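Local coordinates for protein cystalysin (Treponema denticola, PDB 1C7N) that binds pyridoxal-5'-phosphate as a two-subunit enzyme of the aminotransferase class I and II family, built on the fold shared by these proteins, at residues T74-M79 / Q84-T89; V99-N104 / E259-S264; G270-F273 / G277-A280. All coordinates share one frame; numbering follows the deposited sequence.

Contact 1 of 3, residues T74-M79 / Q84-T89; sequences TVKKWM and QWDIQT. Unlike the reference sequence in segment 84-89: Gln-88 (reference Glu).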
ATOM      1  N   THR A  74       4.584 -17.700 -10.823  1.00 16.18           N
ATOM      2  CA  THR A  74       5.825 -17.710 -10.055  1.00 15.83           C
ATOM      3  C   THR A  74       5.573 -17.939  -8.563  1.00 16.06           C
ATOM      4  O   THR A  74       6.347 -18.623  -7.895  1.00 17.00           O
ATOM      5  CB  THR A  74       6.609 -16.389 -10.257  1.00 15.75           C
ATOM      6  OG1 THR A  74       6.940 -16.240 -11.645  1.00 14.96           O
ATOM      7  CG2 THR A  74       7.892 -16.396  -9.453  1.00 13.40           C
ATOM      8  N   VAL A  75       4.491 -17.371  -8.042  1.00 15.91           N
ATOM      9  CA  VAL A  75       4.151 -17.550  -6.634  1.00 15.15           C
ATOM     10  C   VAL A  75       3.671 -18.986  -6.424  1.00 15.62           C
ATOM     11  O   VAL A  75       4.032 -19.643  -5.447  1.00 16.58           O
ATOM     12  CB  VAL A  75       3.048 -16.562  -6.218  1.00 16.13           C
ATOM     13  CG1 VAL A  75       2.601 -16.838  -4.787  1.00 14.88           C
ATOM     14  CG2 VAL A  75       3.571 -15.140  -6.356  1.00 14.08           C
ATOM     15  N   LYS A  76       2.862 -19.467  -7.359  1.00 15.30           N
ATOM     16  CA  LYS A  76       2.342 -20.830  -7.314  1.00 15.15           C
ATOM     17  C   LYS A  76       3.511 -21.816  -7.383  1.00 15.03           C
ATOM     18  O   LYS A  76       3.540 -22.819  -6.664  1.00 14.75           O
ATOM     19  CB  LYS A  76       1.385 -21.049  -8.493  1.00 14.37           C
ATOM     20  CG  LYS A  76       0.940 -22.489  -8.744  1.00 15.71           C
ATOM     21  CD  LYS A  76      -0.035 -22.529  -9.931  1.00 17.17           C
ATOM     22  CE  LYS A  76      -0.125 -23.908 -10.578  1.00 16.91           C
ATOM     23  NZ  LYS A  76      -0.660 -24.954  -9.665  1.00 19.99           N
ATOM     24  N   LYS A  77       4.477 -21.520  -8.247  1.00 15.03           N
ATOM     25  CA  LYS A  77       5.647 -22.375  -8.409  1.00 15.06           C
ATOM     26  C   LYS A  77       6.486 -22.396  -7.130  1.00 14.27           C
ATOM     27  O   LYS A  77       7.010 -23.435  -6.742  1.00 15.14           O
ATOM     28  CB  LYS A  77       6.498 -21.888  -9.588  1.00 16.22           C
ATOM     29  CG  LYS A  77       7.606 -22.851  -9.993  1.00 18.25           C
ATOM     30  CD  LYS A  77       8.352 -22.361 -11.225  1.00 18.81           C
ATOM     31  CE  LYS A  77       9.189 -23.468 -11.851  1.00 21.17           C
ATOM     32  NZ  LYS A  77      10.178 -24.058 -10.905  1.00 20.49           N
ATOM     33  N   TRP A  78       6.616 -21.249  -6.475  1.00 12.71           N
ATOM     34  CA  TRP A  78       7.383 -21.186  -5.231  1.00 13.10           C
ATOM     35  C   TRP A  78       6.732 -22.075  -4.164  1.00 12.06           C
ATOM     36  O   TRP A  78       7.412 -22.828  -3.472  1.00 11.91           O
ATOM     37  CB  TRP A  78       7.476 -19.734  -4.740  1.00 12.67           C
ATOM     38  CG  TRP A  78       8.264 -19.546  -3.461  1.00 12.68           C
ATOM     39  CD1 TRP A  78       7.766 -19.461  -2.192  1.00 12.13           C
ATOM     40  CD2 TRP A  78       9.683 -19.379  -3.346  1.00 12.93           C
ATOM     41  NE1 TRP A  78       8.788 -19.244  -1.293  1.00 13.16           N
ATOM     42  CE2 TRP A  78       9.974 -19.191  -1.974  1.00 12.05           C
ATOM     43  CE3 TRP A  78      10.739 -19.369  -4.268  1.00 12.59           C
ATOM     44  CZ2 TRP A  78      11.276 -18.990  -1.503  1.00 12.95           C
ATOM     45  CZ3 TRP A  78      12.034 -19.170  -3.799  1.00 14.32           C
ATOM     46  CH2 TRP A  78      12.289 -18.982  -2.429  1.00 14.22           C
ATOM     47  N   MET A  79       5.412 -22.006  -4.042  1.00 12.54           N
ATOM     48  CA  MET A  79       4.721 -22.826  -3.051  1.00 13.57           C
ATOM     49  C   MET A  79       4.930 -24.310  -3.324  1.00 14.57           C
ATOM     50  O   MET A  79       5.071 -25.101  -2.392  1.00 12.54           O
ATOM     51  CB  MET A  79       3.224 -22.526  -3.034  1.00 11.45           C
ATOM     52  CG  MET A  79       2.886 -21.084  -2.710  1.00 14.71           C
ATOM     53  SD  MET A  79       3.829 -20.425  -1.309  1.00 14.38           S
ATOM     54  CE  MET A  79       3.587 -18.668  -1.589  1.00 15.41           C
ATOM     55  N   GLN A  84       5.906 -28.048  -1.157  1.00 21.72           N
ATOM     56  CA  GLN A  84       5.043 -29.177  -1.541  1.00 22.54           C
ATOM     57  C   GLN A  84       3.593 -28.746  -1.376  1.00 22.10           C
ATOM     58  O   GLN A  84       2.749 -29.527  -0.935  1.00 21.35           O
ATOM     59  CB  GLN A  84       5.272 -30.382  -0.624  1.00 24.84           C
ATOM     60  CG  GLN A  84       6.707 -30.774  -0.399  1.00 29.25           C
ATOM     61  CD  GLN A  84       6.852 -31.731   0.773  1.00 32.27           C
ATOM     62  OE1 GLN A  84       6.452 -31.418   1.902  1.00 32.28           O
ATOM     63  NE2 GLN A  84       7.424 -32.903   0.514  1.00 33.86           N
ATOM     64  N   TRP A  85       3.312 -27.499  -1.727  1.00 20.94           N
ATOM     65  CA  TRP A  85       1.979 -26.945  -1.580  1.00 19.46           C
ATOM     66  C   TRP A  85       1.365 -26.635  -2.935  1.00 20.31           C
ATOM     67  O   TRP A  85       1.878 -25.805  -3.686  1.00 19.80           O
ATOM     68  CB  TRP A  85       2.075 -25.685  -0.724  1.00 17.99           C
ATOM     69  CG  TRP A  85       0.777 -25.063  -0.359  1.00 17.52           C
ATOM     70  CD1 TRP A  85      -0.448 -25.670  -0.306  1.00 16.47           C
ATOM     71  CD2 TRP A  85       0.578 -23.716   0.074  1.00 15.83           C
ATOM     72  NE1 TRP A  85      -1.396 -24.777   0.136  1.00 16.09           N
ATOM     73  CE2 TRP A  85      -0.791 -23.571   0.378  1.00 16.49           C
ATOM     74  CE3 TRP A  85       1.430 -22.614   0.238  1.00 15.48           C
ATOM     75  CZ2 TRP A  85      -1.331 -22.365   0.839  1.00 16.27           C
ATOM     76  CZ3 TRP A  85       0.893 -21.417   0.698  1.00 14.18           C
ATOM     77  CH2 TRP A  85      -0.472 -21.304   0.993  1.00 15.70           C
ATOM     78  N   ASP A  86       0.256 -27.306  -3.236  1.00 20.97           N
ATOM     79  CA  ASP A  86      -0.441 -27.133  -4.507  1.00 22.08           C
ATOM     80  C   ASP A  86      -1.565 -26.098  -4.427  1.00 20.61           C
ATOM     81  O   ASP A  86      -2.634 -26.371  -3.878  1.00 21.18           O
ATOM     82  CB  ASP A  86      -1.014 -28.480  -4.959  1.00 24.30           C
ATOM     83  CG  ASP A  86      -1.545 -28.449  -6.378  1.00 26.79           C
ATOM     84  OD1 ASP A  86      -2.209 -29.429  -6.777  1.00 28.55           O
ATOM     85  OD2 ASP A  86      -1.297 -27.458  -7.099  1.00 28.70           O
ATOM     86  N   ILE A  87      -1.321 -24.907  -4.963  1.00 19.48           N
ATOM     87  CA  ILE A  87      -2.341 -23.863  -4.961  1.00 18.68           C
ATOM     88  C   ILE A  87      -2.647 -23.498  -6.405  1.00 18.99           C
ATOM     89  O   ILE A  87      -1.968 -23.957  -7.321  1.00 19.23           O
ATOM     90  CB  ILE A  87      -1.869 -22.591  -4.221  1.00 19.13           C
ATOM     91  CG1 ILE A  87      -0.738 -21.913  -4.996  1.00 19.64           C
ATOM     92  CG2 ILE A  87      -1.398 -22.952  -2.820  1.00 18.42           C
ATOM     93  CD1 ILE A  87      -0.341 -20.543  -4.446  1.00 18.91           C
ATOM     94  N   GLN A  88      -3.677 -22.688  -6.611  1.00 18.61           N
ATOM     95  CA  GLN A  88      -4.022 -22.262  -7.960  1.00 19.13           C
ATOM     96  C   GLN A  88      -3.781 -20.764  -8.056  1.00 18.53           C
ATOM     97  O   GLN A  88      -3.735 -20.072  -7.043  1.00 18.05           O
ATOM     98  CB  GLN A  88      -5.482 -22.588  -8.280  1.00 19.90           C
ATOM     99  CG  GLN A  88      -5.795 -24.080  -8.300  1.00 21.89           C
ATOM    100  CD  GLN A  88      -4.793 -24.877  -9.112  1.00 22.44           C
ATOM    101  OE1 GLN A  88      -4.382 -24.463 -10.196  1.00 23.36           O
ATOM    102  NE2 GLN A  88      -4.400 -26.032  -8.594  1.00 24.19           N
ATOM    103  N   THR A  89      -3.628 -20.265  -9.275  1.00 17.91           N
ATOM    104  CA  THR A  89      -3.371 -18.849  -9.488  1.00 17.97           C
ATOM    105  C   THR A  89      -4.458 -17.920  -8.959  1.00 18.76           C
ATOM    106  O   THR A  89      -4.156 -16.854  -8.414  1.00 19.66           O
ATOM    107  CB  THR A  89      -3.170 -18.550 -10.982  1.00 18.63           C
ATOM    108  OG1 THR A  89      -4.247 -19.130 -11.728  1.00 16.50           O
ATOM    109  CG2 THR A  89      -1.844 -19.126 -11.467  1.00 18.50           C
TER
HETATM  110  O   HOH W   1       1.335 -26.019  -8.387  1.00 14.60           O
HETATM  111  O   HOH W   2       1.593 -24.506  -5.928  1.00 15.91           O
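Met-79 and Trp-85 bring the backbones closest, their CA atoms 5.2 Å apart, where the chain leaves helix 69-83 at Gln-84 in a positive-phi conformation and doubles back beside the helix in extended form. This is a helix-to-strand connection of the large, pyridoxal-phosphate-binding domain of the aminotransferase fold: residues 84-89 run along the helix on the way to edge strand 92-95. Trp-85 N donates to Met-79 O at 3.0 Å. Beside this bond the two side chains lie next to each other and point the same way. Met-79 SD meets the benzo part of the indole at CE3 (3.6 Å), an oblique Met-aromatic contact, while Ile-87 CG2 sits over the centre of one indole face. The other branch of Ile-87 serves the helix: with CG1 between the backbone N and the carbonyl carbon (chi1 68°), CD1 reaches Met-79 CG at 3.7 Å. Trp-85 and Ile-87 also pack on Ile-251 of strand 248-251, so the buried side of this turn faces the central sheet. A water bridges the backbones further along, donating to Lys-76 O and Trp-85 O and accepting from Ile-87 N. Lys-76 lies on the more exposed flank, its aliphatic chain sliding past Ile-87 in the opposite direction, with CD near Thr-89 CG2. The chain is extended until chi4 (63°), where it bends and brings the ammonium to Ile-87 O. The salt bridge from Asp-86 to this lysine is long, OD2 standing 3.6 Å from NZ, and a second water links the two charged groups. The bond from Lys-76 NZ to Ile-87 O is 2.9 Å long and almost collinear with the carbonyl, at a C=O...N angle of 173°.

Contact 2 of 3, residues V99-N104 / E259-S264; sequences VPAVFN and ERFTKS
The carboxamide of Asn-104 stands nearly upright on the ring of Phe-261, the two planes 79° apart, and its ND2 lies over the ring centre, 3.2 Å above the plane. The same nitrogen donates a hydrogen bond to Phe-261 O, 2.9 Å away. That oxygen lies close to the amide plane, so the bond helps fix the rotation of the carboxamide, and one phenylalanine receives ND2 with both its backbone carbonyl and its ring face. The other end of the amide turns to Ser-264, one helical turn further on: OG donates to OD1 over a short 2.5 Å, from above the carbonyl plane of the amide. With CG anti to the backbone N (chi1 -170°), Asn-104 projects across the gap between the helices and uses both ends of its amide on the partner helix. These two bonds satisfy polar groups in a buried contact. The Phe-261 ring reaches past the asparagine towards the preceding helical turn, where Ala-101 meets its edge: the methyl CB is 3.9 Å from CZ, and Ala-101 O lies 3.4 Å from CE1. Helices 98-109 and 255-267 cross steeply here, the axes of the short segments coming within 10.4 Å at 109°, and the side chains of Asn-104 and Phe-261 together span the separation. Underneath lies edge strand 92-95 of the central sheet, whose Thr-95 touches both Ala-101 and Phe-261. On the other flank of helix 98-109, Val-102 and Phe-103 pack on Ala-129 of helix 125-131, and Phe-103 also meets Ala-267 of the second subunit.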
ATOM      1  N   VAL A  99       0.123  -7.470   8.040  1.00 12.67           N
ATOM      2  CA  VAL A  99      -0.674  -6.890   9.113  1.00 13.43           C
ATOM      3  C   VAL A  99      -1.988  -6.328   8.579  1.00 13.49           C
ATOM      4  O   VAL A  99      -3.051  -6.602   9.132  1.00 13.95           O
ATOM      5  CB  VAL A  99       0.103  -5.796   9.877  1.00 14.96           C
ATOM      6  CG1 VAL A  99      -0.800  -5.146  10.923  1.00 15.13           C
ATOM      7  CG2 VAL A  99       1.329  -6.417  10.550  1.00 14.87           C
ATOM      8  N   PRO A 100      -1.940  -5.532   7.495  1.00 13.47           N
ATOM      9  CA  PRO A 100      -3.203  -4.998   6.972  1.00 13.79           C
ATOM     10  C   PRO A 100      -4.143  -6.137   6.561  1.00 14.21           C
ATOM     11  O   PRO A 100      -5.366  -6.025   6.683  1.00 13.99           O
ATOM     12  CB  PRO A 100      -2.754  -4.155   5.780  1.00 14.74           C
ATOM     13  CG  PRO A 100      -1.415  -3.648   6.226  1.00 15.68           C
ATOM     14  CD  PRO A 100      -0.786  -4.889   6.843  1.00 14.07           C
ATOM     15  N   ALA A 101      -3.566  -7.235   6.075  1.00 13.14           N
ATOM     16  CA  ALA A 101      -4.370  -8.378   5.661  1.00 12.97           C
ATOM     17  C   ALA A 101      -5.031  -9.005   6.885  1.00 13.75           C
ATOM     18  O   ALA A 101      -6.184  -9.441   6.820  1.00 13.86           O
ATOM     19  CB  ALA A 101      -3.508  -9.399   4.946  1.00 13.19           C
ATOM     20  N   VAL A 102      -4.306  -9.047   7.999  1.00 13.62           N
ATOM     21  CA  VAL A 102      -4.857  -9.610   9.226  1.00 14.70           C
ATOM     22  C   VAL A 102      -5.982  -8.709   9.739  1.00 15.92           C
ATOM     23  O   VAL A 102      -7.056  -9.191  10.104  1.00 16.19           O
ATOM     24  CB  VAL A 102      -3.772  -9.765  10.315  1.00 14.58           C
ATOM     25  CG1 VAL A 102      -4.411 -10.178  11.635  1.00 13.94           C
ATOM     26  CG2 VAL A 102      -2.748 -10.808   9.877  1.00 15.30           C
ATOM     27  N   PHE A 103      -5.738  -7.399   9.758  1.00 16.24           N
ATOM     28  CA  PHE A 103      -6.758  -6.454  10.201  1.00 17.73           C
ATOM     29  C   PHE A 103      -8.010  -6.646   9.360  1.00 18.10           C
ATOM     30  O   PHE A 103      -9.129  -6.607   9.877  1.00 18.89           O
ATOM     31  CB  PHE A 103      -6.274  -5.009  10.047  1.00 18.74           C
ATOM     32  CG  PHE A 103      -5.661  -4.439  11.291  1.00 20.63           C
ATOM     33  CD1 PHE A 103      -4.400  -4.841  11.712  1.00 21.13           C
ATOM     34  CD2 PHE A 103      -6.352  -3.495  12.048  1.00 21.55           C
ATOM     35  CE1 PHE A 103      -3.831  -4.314  12.868  1.00 22.29           C
ATOM     36  CE2 PHE A 103      -5.795  -2.961  13.207  1.00 22.31           C
ATOM     37  CZ  PHE A 103      -4.531  -3.370  13.617  1.00 23.27           C
ATOM     38  N   ASN A 104      -7.810  -6.849   8.060  1.00 18.37           N
ATOM     39  CA  ASN A 104      -8.913  -7.049   7.132  1.00 18.64           C
ATOM     40  C   ASN A 104      -9.661  -8.343   7.440  1.00 18.33           C
ATOM     41  O   ASN A 104     -10.883  -8.405   7.319  1.00 17.86           O
ATOM     42  CB  ASN A 104      -8.393  -7.084   5.694  1.00 19.59           C
ATOM     43  CG  ASN A 104      -9.511  -7.053   4.676  1.00 20.65           C
ATOM     44  OD1 ASN A 104     -10.328  -6.130   4.671  1.00 21.70           O
ATOM     45  ND2 ASN A 104      -9.561  -8.059   3.811  1.00 20.10           N
ATOM     46  N   GLU A 259     -13.671 -13.942  -1.986  1.00 22.17           N
ATOM     47  CA  GLU A 259     -14.411 -12.782  -2.461  1.00 22.18           C
ATOM     48  C   GLU A 259     -14.832 -11.837  -1.341  1.00 20.71           C
ATOM     49  O   GLU A 259     -14.998 -10.640  -1.571  1.00 19.92           O
ATOM     50  CB  GLU A 259     -15.622 -13.240  -3.286  1.00 23.69           C
ATOM     51  CG  GLU A 259     -15.231 -13.746  -4.675  1.00 27.15           C
ATOM     52  CD  GLU A 259     -16.347 -14.486  -5.394  1.00 29.94           C
ATOM     53  OE1 GLU A 259     -17.492 -13.985  -5.416  1.00 32.17           O
ATOM     54  OE2 GLU A 259     -16.071 -15.568  -5.951  1.00 32.35           O
ATOM     55  N   ARG A 260     -14.996 -12.361  -0.129  1.00 19.44           N
ATOM     56  CA  ARG A 260     -15.372 -11.518   1.006  1.00 19.38           C
ATOM     57  C   ARG A 260     -14.149 -10.745   1.497  1.00 19.90           C
ATOM     58  O   ARG A 260     -14.246  -9.581   1.892  1.00 18.19           O
ATOM     59  CB  ARG A 260     -15.934 -12.356   2.162  1.00 20.08           C
ATOM     60  CG  ARG A 260     -17.349 -12.886   1.942  1.00 21.25           C
ATOM     61  CD  ARG A 260     -18.225 -12.627   3.165  1.00 23.03           C
ATOM     62  NE  ARG A 260     -17.811 -13.374   4.348  1.00 24.06           N
ATOM     63  CZ  ARG A 260     -18.158 -13.049   5.590  1.00 25.48           C
ATOM     64  NH1 ARG A 260     -18.920 -11.990   5.810  1.00 28.85           N
ATOM     65  NH2 ARG A 260     -17.751 -13.782   6.615  1.00 27.91           N
ATOM     66  N   PHE A 261     -13.000 -11.413   1.485  1.00 18.97           N
ATOM     67  CA  PHE A 261     -11.744 -10.802   1.911  1.00 18.35           C
ATOM     68  C   PHE A 261     -11.403  -9.674   0.938  1.00 18.51           C
ATOM     69  O   PHE A 261     -10.970  -8.593   1.338  1.00 18.11           O
ATOM     70  CB  PHE A 261     -10.628 -11.851   1.889  1.00 16.77           C
ATOM     71  CG  PHE A 261      -9.293 -11.329   2.330  1.00 17.31           C
ATOM     72  CD1 PHE A 261      -8.948 -11.302   3.678  1.00 15.63           C
ATOM     73  CD2 PHE A 261      -8.375 -10.863   1.394  1.00 15.67           C
ATOM     74  CE1 PHE A 261      -7.705 -10.819   4.085  1.00 15.43           C
ATOM     75  CE2 PHE A 261      -7.131 -10.377   1.792  1.00 15.54           C
ATOM     76  CZ  PHE A 261      -6.794 -10.356   3.141  1.00 16.19           C
ATOM     77  N   THR A 262     -11.612  -9.942  -0.346  1.00 19.15           N
ATOM     78  CA  THR A 262     -11.331  -8.976  -1.399  1.00 20.08           C
ATOM     79  C   THR A 262     -12.238  -7.748  -1.338  1.00 21.73           C
ATOM     80  O   THR A 262     -11.779  -6.617  -1.522  1.00 22.23           O
ATOM     81  CB  THR A 262     -11.477  -9.636  -2.773  1.00 20.18           C
ATOM     82  OG1 THR A 262     -10.541 -10.715  -2.874  1.00 19.62           O
ATOM     83  CG2 THR A 262     -11.223  -8.634  -3.882  1.00 20.69           C
ATOM     84  N   LYS A 263     -13.527  -7.969  -1.097  1.00 23.21           N
ATOM     85  CA  LYS A 263     -14.479  -6.863  -1.007  1.00 23.99           C
ATOM     86  C   LYS A 263     -14.059  -5.966   0.150  1.00 23.22           C
ATOM     87  O   LYS A 263     -13.986  -4.744   0.009  1.00 23.37           O
ATOM     88  CB  LYS A 263     -15.899  -7.384  -0.750  1.00 25.70           C
ATOM     89  CG  LYS A 263     -16.032  -8.175   0.547  1.00 29.85           C
ATOM     90  CD  LYS A 263     -17.465  -8.579   0.886  1.00 32.27           C
ATOM     91  CE  LYS A 263     -18.239  -7.430   1.519  1.00 34.84           C
ATOM     92  NZ  LYS A 263     -19.550  -7.885   2.079  1.00 36.19           N
ATOM     93  N   SER A 264     -13.782  -6.581   1.295  1.00 21.83           N
ATOM     94  CA  SER A 264     -13.379  -5.832   2.476  1.00 21.57           C
ATOM     95  C   SER A 264     -12.097  -5.049   2.221  1.00 20.40           C
ATOM     96  O   SER A 264     -11.993  -3.880   2.585  1.00 19.79           O
ATOM     97  CB  SER A 264     -13.181  -6.772   3.662  1.00 21.82           C
ATOM     98  OG  SER A 264     -12.846  -6.027   4.819  1.00 23.36           O
TER

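Contact 3 of 3, residues G270-F273 / G277-A280; sequences GMPF and GYKA
A tyrosine hydroxyl bound to a backbone carbonyl defines this local contact, in which helix 275-287 reaches back to the loop that leads into it from helix 255-267. The loop lies beside the pyridoxal-5'-phosphate site and the subunit interface of this aminotransferase-family dimer: the side chain of Phe-273 is about 5 Å from a bound pyridoxal-5'-phosphate and packs on Ala-243 of the second subunit, while Met-271 packs on Leu-17 of that subunit. Tyr-278 is the only residue of 277-280 that touches the loop segment. Its CG is anti to the carbonyl carbon (chi1 -69°), a torsion that sends the phenol back along the helix towards residues 270-273. The hydroxyl then donates to Pro-272 O, with OH 2.5 Å from the acceptor. The hydroxyl meets the carbonyl at a C=O...O angle of 141°, tilted 26° from its plane. Pro-272 O lies at the edge of the phenol and in the ring plane, also 3.4 Å from CE1, so the carbonyl addresses the ring from its rim. The pyrrolidine and phenol side chains cross at about a right angle, Pro-272 CB coming 3.8 Å from OH. More loosely, Met-271 CE stands 4.3 Å from the same hydroxyl. Met-247 packs on both Pro-272 and Tyr-278, and an edge-to-face stack with Tyr-71 further holds the phenol ring. Proline has no amide hydrogen to offer, but its carbonyl remains a good acceptor, and here it accepts the hydrogen bond of the phenol, with Met-247 and Tyr-71 packed round the pair. Since the bond is made to main chain immediately before Phe-273, it probably helps define the path of the loop where it passes the cofactor.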
ATOM      1  N   GLY A 270      -7.715  -0.972  -0.512  1.00 27.49           N
ATOM      2  CA  GLY A 270      -7.893  -1.155  -1.938  1.00 26.78           C
ATOM      3  C   GLY A 270      -6.812  -2.069  -2.488  1.00 25.31           C
ATOM      4  O   GLY A 270      -5.966  -2.567  -1.745  1.00 25.61           O
ATOM      5  N   MET A 271      -6.839  -2.284  -3.798  1.00 24.69           N
ATOM      6  CA  MET A 271      -5.873  -3.142  -4.475  1.00 23.97           C
ATOM      7  C   MET A 271      -4.505  -2.464  -4.580  1.00 22.12           C
ATOM      8  O   MET A 271      -4.423  -1.268  -4.853  1.00 21.41           O
ATOM      9  CB  MET A 271      -6.395  -3.461  -5.879  1.00 25.82           C
ATOM     10  CG  MET A 271      -5.505  -4.360  -6.719  1.00 28.23           C
ATOM     11  SD  MET A 271      -6.009  -4.328  -8.466  1.00 29.64           S
ATOM     12  CE  MET A 271      -4.420  -4.120  -9.273  1.00 29.74           C
ATOM     13  N   PRO A 272      -3.412  -3.218  -4.356  1.00 21.15           N
ATOM     14  CA  PRO A 272      -2.060  -2.650  -4.444  1.00 19.41           C
ATOM     15  C   PRO A 272      -1.702  -2.396  -5.909  1.00 18.50           C
ATOM     16  O   PRO A 272      -1.787  -3.306  -6.737  1.00 16.95           O
ATOM     17  CB  PRO A 272      -1.172  -3.744  -3.843  1.00 20.14           C
ATOM     18  CG  PRO A 272      -2.117  -4.565  -3.004  1.00 20.99           C
ATOM     19  CD  PRO A 272      -3.366  -4.593  -3.831  1.00 20.19           C
ATOM     20  N   PHE A 273      -1.304  -1.169  -6.231  1.00 17.45           N
ATOM     21  CA  PHE A 273      -0.933  -0.827  -7.604  1.00 18.29           C
ATOM     22  C   PHE A 273       0.580  -0.642  -7.724  1.00 18.20           C
ATOM     23  O   PHE A 273       1.074  -0.177  -8.751  1.00 18.70           O
ATOM     24  CB  PHE A 273      -1.625   0.474  -8.039  1.00 18.09           C
ATOM     25  CG  PHE A 273      -3.126   0.425  -7.969  1.00 18.33           C
ATOM     26  CD1 PHE A 273      -3.830   1.396  -7.261  1.00 18.22           C
ATOM     27  CD2 PHE A 273      -3.838  -0.582  -8.613  1.00 18.47           C
ATOM     28  CE1 PHE A 273      -5.215   1.365  -7.192  1.00 18.33           C
ATOM     29  CE2 PHE A 273      -5.227  -0.623  -8.552  1.00 18.54           C
ATOM     30  CZ  PHE A 273      -5.918   0.354  -7.838  1.00 18.74           C
ATOM     31  N   GLY A 277       6.592  -3.609  -6.341  1.00 17.45           N
ATOM     32  CA  GLY A 277       6.283  -4.627  -5.357  1.00 16.07           C
ATOM     33  C   GLY A 277       6.044  -5.959  -6.048  1.00 15.44           C
ATOM     34  O   GLY A 277       6.549  -6.997  -5.620  1.00 14.48           O
ATOM     35  N   TYR A 278       5.271  -5.939  -7.124  1.00 14.86           N
ATOM     36  CA  TYR A 278       5.008  -7.167  -7.858  1.00 15.81           C
ATOM     37  C   TYR A 278       6.294  -7.746  -8.437  1.00 15.48           C
ATOM     38  O   TYR A 278       6.561  -8.934  -8.284  1.00 16.38           O
ATOM     39  CB  TYR A 278       3.998  -6.926  -8.985  1.00 15.15           C
ATOM     40  CG  TYR A 278       2.606  -6.626  -8.486  1.00 15.41           C
ATOM     41  CD1 TYR A 278       2.096  -5.329  -8.519  1.00 14.99           C
ATOM     42  CD2 TYR A 278       1.806  -7.631  -7.945  1.00 15.58           C
ATOM     43  CE1 TYR A 278       0.823  -5.041  -8.028  1.00 14.65           C
ATOM     44  CE2 TYR A 278       0.531  -7.350  -7.446  1.00 15.15           C
ATOM     45  CZ  TYR A 278       0.049  -6.055  -7.493  1.00 14.15           C
ATOM     46  OH  TYR A 278      -1.211  -5.773  -7.016  1.00 13.51           O
ATOM     47  N   LYS A 279       7.098  -6.903  -9.081  1.00 15.66           N
ATOM     48  CA  LYS A 279       8.348  -7.354  -9.699  1.00 15.22           C
ATOM     49  C   LYS A 279       9.386  -7.849  -8.694  1.00 14.70           C
ATOM     50  O   LYS A 279      10.115  -8.806  -8.967  1.00 11.30           O
ATOM     51  CB  LYS A 279       8.960  -6.234 -10.543  1.00 15.64           C
ATOM     52  CG  LYS A 279      10.144  -6.683 -11.392  1.00 17.23           C
ATOM     53  CD  LYS A 279       9.713  -7.689 -12.450  1.00 16.22           C
ATOM     54  CE  LYS A 279      10.880  -8.107 -13.323  1.00 17.59           C
ATOM     55  NZ  LYS A 279      10.483  -9.147 -14.312  1.00 17.75           N
ATOM     56  N   ALA A 280       9.457  -7.188  -7.541  1.00 14.59           N
ATOM     57  CA  ALA A 280      10.401  -7.570  -6.496  1.00 15.21           C
ATOM     58  C   ALA A 280      10.151  -9.007  -6.043  1.00 15.09           C
ATOM     59  O   ALA A 280      11.087  -9.787  -5.884  1.00 16.14           O
ATOM     60  CB  ALA A 280      10.280  -6.615  -5.304  1.00 14.71           C
TER

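From the N terminus, contact 1 comes first and closes a short turn at the end of helix 69-83, directing the chain into edge strand 92-95. Helix 98-109 follows at once and opens contact 2, whose partner, helix 255-267, arrives only after the last strand of the central sheet, 248-251; this long closure brings the two helices together beside that edge strand, 92-95. The next loop and helix 275-287 form contact 3, again a local closure. The three lie in series, neither nested nor crossing. Contacts 2 and 3, with centres 15 Å apart, occupy successive helices and both touch the second subunit, whereas contact 1 does not.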